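Local structure of carboxylase (Deinococcus radiodurans, 5H80) at residues 250-258 and 269-280. The protein probably carboxylates biotin at the expense of ATP, as the biotin carboxylase domain of a single-chain, multi-domain bacterial carboxylase. Residues are numbered along the deposited sequence; the frame is centred on the assembly and turned at random.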
loop_
_atom_site.group_PDB
_atom_site.type_symbol
_atom_site.label_atom_id
_atom_site.label_comp_id
_atom_site.label_asym_id
_atom_site.label_seq_id
_atom_site.Cartn_x
_atom_site.Cartn_y
_atom_site.Cartn_z
ATOM N N THR A 250 5.711 -1.609 24.753
ATOM C CA THR A 250 5.320 -0.464 23.986
ATOM C C THR A 250 3.975 -0.676 23.311
ATOM O O THR A 250 3.276 -1.702 23.555
ATOM C CB THR A 250 6.435 -0.104 22.992
ATOM O OG1 THR A 250 6.273 1.220 22.505
ATOM C CG2 THR A 250 6.421 -1.091 21.819
ATOM N N HIS A 251 3.557 0.281 22.487
ATOM C CA HIS A 251 2.265 0.346 21.907
ATOM C C HIS A 251 2.344 0.921 20.479
ATOM O O HIS A 251 3.277 1.639 20.124
ATOM C CB HIS A 251 1.260 1.067 22.736
ATOM C CG HIS A 251 1.452 2.573 22.757
ATOM N ND1 HIS A 251 0.976 3.421 21.797
ATOM C CD2 HIS A 251 2.185 3.349 23.594
ATOM C CE1 HIS A 251 1.313 4.685 22.104
ATOM N NE2 HIS A 251 2.112 4.630 23.122
ATOM N N LEU A 252 1.383 0.534 19.705
ATOM C CA LEU A 252 1.055 1.137 18.344
ATOM C C LEU A 252 -0.332 1.835 18.376
ATOM O O LEU A 252 -1.132 1.691 17.422
ATOM C CB LEU A 252 1.231 0.165 17.171
ATOM C CG LEU A 252 2.620 -0.238 16.738
ATOM C CD1 LEU A 252 3.506 0.997 16.467
ATOM C CD2 LEU A 252 3.145 -1.130 17.775
ATOM N N TRP A 253 -0.683 2.519 19.495
ATOM C CA TRP A 253 -1.906 3.250 19.644
ATOM C C TRP A 253 -3.133 2.327 19.535
ATOM O O TRP A 253 -3.035 1.130 19.835
ATOM C CB TRP A 253 -1.979 4.489 18.638
ATOM C CG TRP A 253 -0.800 5.444 18.941
ATOM C CD1 TRP A 253 -0.757 6.466 19.836
ATOM C CD2 TRP A 253 0.427 5.489 18.217
ATOM N NE1 TRP A 253 0.444 7.113 19.749
ATOM C CE2 TRP A 253 1.204 6.524 18.784
ATOM C CE3 TRP A 253 0.975 4.688 17.161
ATOM C CZ2 TRP A 253 2.496 6.848 18.283
ATOM C CZ3 TRP A 253 2.312 5.003 16.705
ATOM C CH2 TRP A 253 2.974 6.079 17.218
ATOM N N GLU A 254 -4.225 2.835 19.004
ATOM C CA GLU A 254 -5.504 2.208 19.066
ATOM C C GLU A 254 -6.135 1.845 17.767
ATOM O O GLU A 254 -5.858 2.432 16.692
ATOM C CB GLU A 254 -6.480 3.016 19.908
ATOM C CG GLU A 254 -7.276 4.161 19.323
ATOM C CD GLU A 254 -6.445 5.367 18.841
ATOM O OE1 GLU A 254 -5.275 5.452 19.246
ATOM O OE2 GLU A 254 -7.078 6.152 18.134
ATOM N N ARG A 255 -7.220 1.063 17.866
ATOM C CA ARG A 255 -8.149 0.771 16.743
ATOM C C ARG A 255 -9.556 0.751 17.268
ATOM O O ARG A 255 -9.750 0.458 18.484
ATOM C CB ARG A 255 -7.907 -0.619 16.137
ATOM C CG ARG A 255 -6.654 -0.886 15.394
ATOM C CD ARG A 255 -6.422 -2.331 14.956
ATOM N NE ARG A 255 -6.233 -3.302 16.033
ATOM C CZ ARG A 255 -5.078 -3.801 16.416
ATOM N NH1 ARG A 255 -3.901 -3.436 15.862
ATOM N NH2 ARG A 255 -5.075 -4.702 17.354
ATOM N N ASP A 256 -10.509 1.148 16.415
ATOM C CA ASP A 256 -11.911 1.166 16.779
ATOM C C ASP A 256 -12.624 0.218 15.878
ATOM O O ASP A 256 -12.646 0.384 14.648
ATOM C CB ASP A 256 -12.478 2.511 16.711
ATOM C CG ASP A 256 -13.914 2.651 17.259
ATOM O OD1 ASP A 256 -14.824 1.969 16.758
ATOM O OD2 ASP A 256 -14.016 3.532 18.157
ATOM N N CYS A 257 -13.260 -0.720 16.527
ATOM C CA CYS A 257 -13.939 -1.821 15.843
ATOM C C CYS A 257 -15.440 -1.852 16.271
ATOM O O CYS A 257 -16.027 -2.940 16.456
ATOM C CB CYS A 257 -13.346 -3.126 16.214
ATOM S SG CYS A 257 -11.530 -3.212 16.003
ATOM N N THR A 258 -16.041 -0.696 16.396
ATOM C CA THR A 258 -17.417 -0.571 16.912
ATOM C C THR A 258 -18.517 -1.167 16.043
ATOM O O THR A 258 -19.528 -1.668 16.517
ATOM C CB THR A 258 -17.662 0.900 17.262
ATOM O OG1 THR A 258 -16.750 1.374 18.286
ATOM C CG2 THR A 258 -19.227 1.194 17.588
ATOM N N PHE A 269 -11.182 0.786 12.312
ATOM C CA PHE A 269 -10.543 2.097 12.041
ATOM C C PHE A 269 -9.244 2.322 12.886
ATOM O O PHE A 269 -9.134 1.938 14.014
ATOM C CB PHE A 269 -11.545 3.193 12.297
ATOM C CG PHE A 269 -12.653 3.174 11.431
ATOM C CD1 PHE A 269 -12.733 4.065 10.380
ATOM C CD2 PHE A 269 -13.726 2.307 11.618
ATOM C CE1 PHE A 269 -13.809 4.104 9.591
ATOM C CE2 PHE A 269 -14.859 2.392 10.800
ATOM C CZ PHE A 269 -14.848 3.224 9.734
ATOM N N ALA A 270 -8.157 2.910 12.321
ATOM C CA ALA A 270 -6.956 3.261 13.117
ATOM C C ALA A 270 -6.602 4.677 12.480
ATOM O O ALA A 270 -6.373 4.773 11.216
ATOM C CB ALA A 270 -5.857 2.279 13.083
ATOM N N PRO A 271 -6.674 5.755 13.251
ATOM C CA PRO A 271 -7.073 5.859 14.627
ATOM C C PRO A 271 -8.529 5.642 14.865
ATOM O O PRO A 271 -9.379 5.566 13.962
ATOM C CB PRO A 271 -6.753 7.316 14.968
ATOM C CG PRO A 271 -6.972 8.049 13.667
ATOM C CD PRO A 271 -6.527 7.102 12.607
ATOM N N ALA A 272 -8.872 5.557 16.140
ATOM C CA ALA A 272 -10.245 5.758 16.524
ATOM C C ALA A 272 -10.786 7.173 16.201
ATOM O O ALA A 272 -10.223 8.100 16.798
ATOM C CB ALA A 272 -10.378 5.508 18.034
ATOM N N PRO A 273 -11.809 7.292 15.352
ATOM C CA PRO A 273 -12.286 8.680 14.978
ATOM C C PRO A 273 -12.836 9.465 16.110
ATOM O O PRO A 273 -13.540 8.902 16.978
ATOM C CB PRO A 273 -13.224 8.475 13.818
ATOM C CG PRO A 273 -13.070 7.041 13.386
ATOM C CD PRO A 273 -12.445 6.251 14.504
ATOM N N HIS A 274 -12.481 10.770 16.208
ATOM C CA HIS A 274 -13.155 11.672 17.146
ATOM C C HIS A 274 -12.918 11.250 18.606
ATOM O O HIS A 274 -13.903 11.105 19.358
ATOM C CB HIS A 274 -14.673 11.775 16.846
ATOM C CG HIS A 274 -14.973 12.293 15.501
ATOM N ND1 HIS A 274 -14.356 13.430 15.022
ATOM C CD2 HIS A 274 -15.736 11.822 14.493
ATOM C CE1 HIS A 274 -14.775 13.669 13.793
ATOM N NE2 HIS A 274 -15.541 12.663 13.417
ATOM N N LEU A 275 -11.720 10.745 18.894
ATOM C CA LEU A 275 -11.320 10.343 20.216
ATOM C C LEU A 275 -10.465 11.372 20.911
ATOM O O LEU A 275 -9.306 11.661 20.496
ATOM C CB LEU A 275 -10.522 9.061 20.125
ATOM C CG LEU A 275 -10.214 8.314 21.494
ATOM C CD1 LEU A 275 -11.438 7.873 22.307
ATOM C CD2 LEU A 275 -9.237 7.164 21.352
ATOM N N PRO A 276 -10.936 11.897 22.045
ATOM C CA PRO A 276 -10.090 12.891 22.702
ATOM C C PRO A 276 -8.778 12.277 23.249
ATOM O O PRO A 276 -8.773 11.101 23.791
ATOM C CB PRO A 276 -10.907 13.302 23.924
ATOM C CG PRO A 276 -12.286 13.049 23.504
ATOM C CD PRO A 276 -12.175 11.688 22.808
ATOM N N GLN A 277 -7.687 13.006 23.107
ATOM C CA GLN A 277 -6.399 12.526 23.561
ATOM C C GLN A 277 -6.335 12.024 24.999
ATOM O O GLN A 277 -5.630 11.103 25.266
ATOM C CB GLN A 277 -5.263 13.526 23.372
ATOM C CG GLN A 277 -3.926 13.051 23.620
ATOM C CD GLN A 277 -3.504 11.788 22.817
ATOM O OE1 GLN A 277 -3.067 10.841 23.407
ATOM N NE2 GLN A 277 -3.543 11.851 21.482
ATOM N N ALA A 278 -6.993 12.734 25.903
ATOM C CA ALA A 278 -7.042 12.335 27.317
ATOM C C ALA A 278 -7.598 10.882 27.381
ATOM O O ALA A 278 -7.020 10.067 28.194
ATOM C CB ALA A 278 -7.974 13.301 28.054
ATOM N N VAL A 279 -8.542 10.473 26.522
ATOM C CA VAL A 279 -9.144 9.121 26.602
ATOM C C VAL A 279 -8.129 8.163 26.003
ATOM O O VAL A 279 -7.954 7.058 26.499
ATOM C CB VAL A 279 -10.483 8.974 25.823
ATOM C CG1 VAL A 279 -11.086 7.554 25.925
ATOM C CG2 VAL A 279 -11.528 10.004 26.370
ATOM N N ARG A 280 -7.606 8.537 24.819
ATOM C CA ARG A 280 -6.479 7.797 24.253
ATOM C C ARG A 280 -5.385 7.490 25.246
ATOM O O ARG A 280 -5.007 6.323 25.293
ATOM C CB ARG A 280 -5.971 8.479 22.986
ATOM C CG ARG A 280 -4.763 7.783 22.372
ATOM C CD ARG A 280 -4.241 8.245 21.009
ATOM N NE ARG A 280 -5.209 8.170 19.944
ATOM C CZ ARG A 280 -5.946 9.171 19.477
ATOM N NH1 ARG A 280 -5.762 10.461 19.900
ATOM N NH2 ARG A 280 -6.836 8.940 18.583
#
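Glu-254 and Arg-280 form a two-pronged salt bridge that ties a strand to a helix, and this one carboxylate is bonded both to the loop, through Ala-272 N, and to the first turn of the helix, through Arg-280. The guanidinium comes side-on, NE giving a bond of 2.8 Å to Glu-254 OE1 and NH2 one of 2.8 Å to Glu-254 OE2. Both oxygens lie close to the guanidinium plane, yet the donors sit above the carboxylate plane, and the two flat groups are inclined at 45°. Glu-254 reaches this position with CG between its backbone N and carbonyl carbon (chi1 85°) and a further bend at chi2. On the opposite face of the carboxylate, Ala-272 N donates to OE2 over 2.7 Å on the anti side, just after the cis peptide bond that precedes Pro-271. Ala-272 CB packs 3.6 Å from Glu-254 CG, and Leu-275 CD2 also borders the acid. Beyond it, Arg-280 CD lies obliquely against the Trp-253 ring, 4.1 Å from CD1.

Farther along, Asp-256 and Phe-269 make an antiparallel hydrogen-bonded pair, Asp-256 N to Phe-269 O at 2.9 Å and Phe-269 N to Asp-256 O at 2.8 Å. This single bridge joins strand 249-256, at the border of the four-stranded sheet of the ATP-binding region, to strand 264-270 of another sheet. Asp-256 CB rests on Ala-272 CB, and with CG anti to the backbone N (chi1 -172°) its carboxylate closes an Asx turn, OD1 accepting from Thr-258 N; OD2 pairs with Arg-236. A glutamine in place of Glu-254 would probably leave the Arg-280 charge without its mate, since an amide has one acceptor oxygen and no charge to offer. With three N-H donors converging from two faces, the buried Glu-254 is likely to stay ionised, its charge balanced by Arg-280.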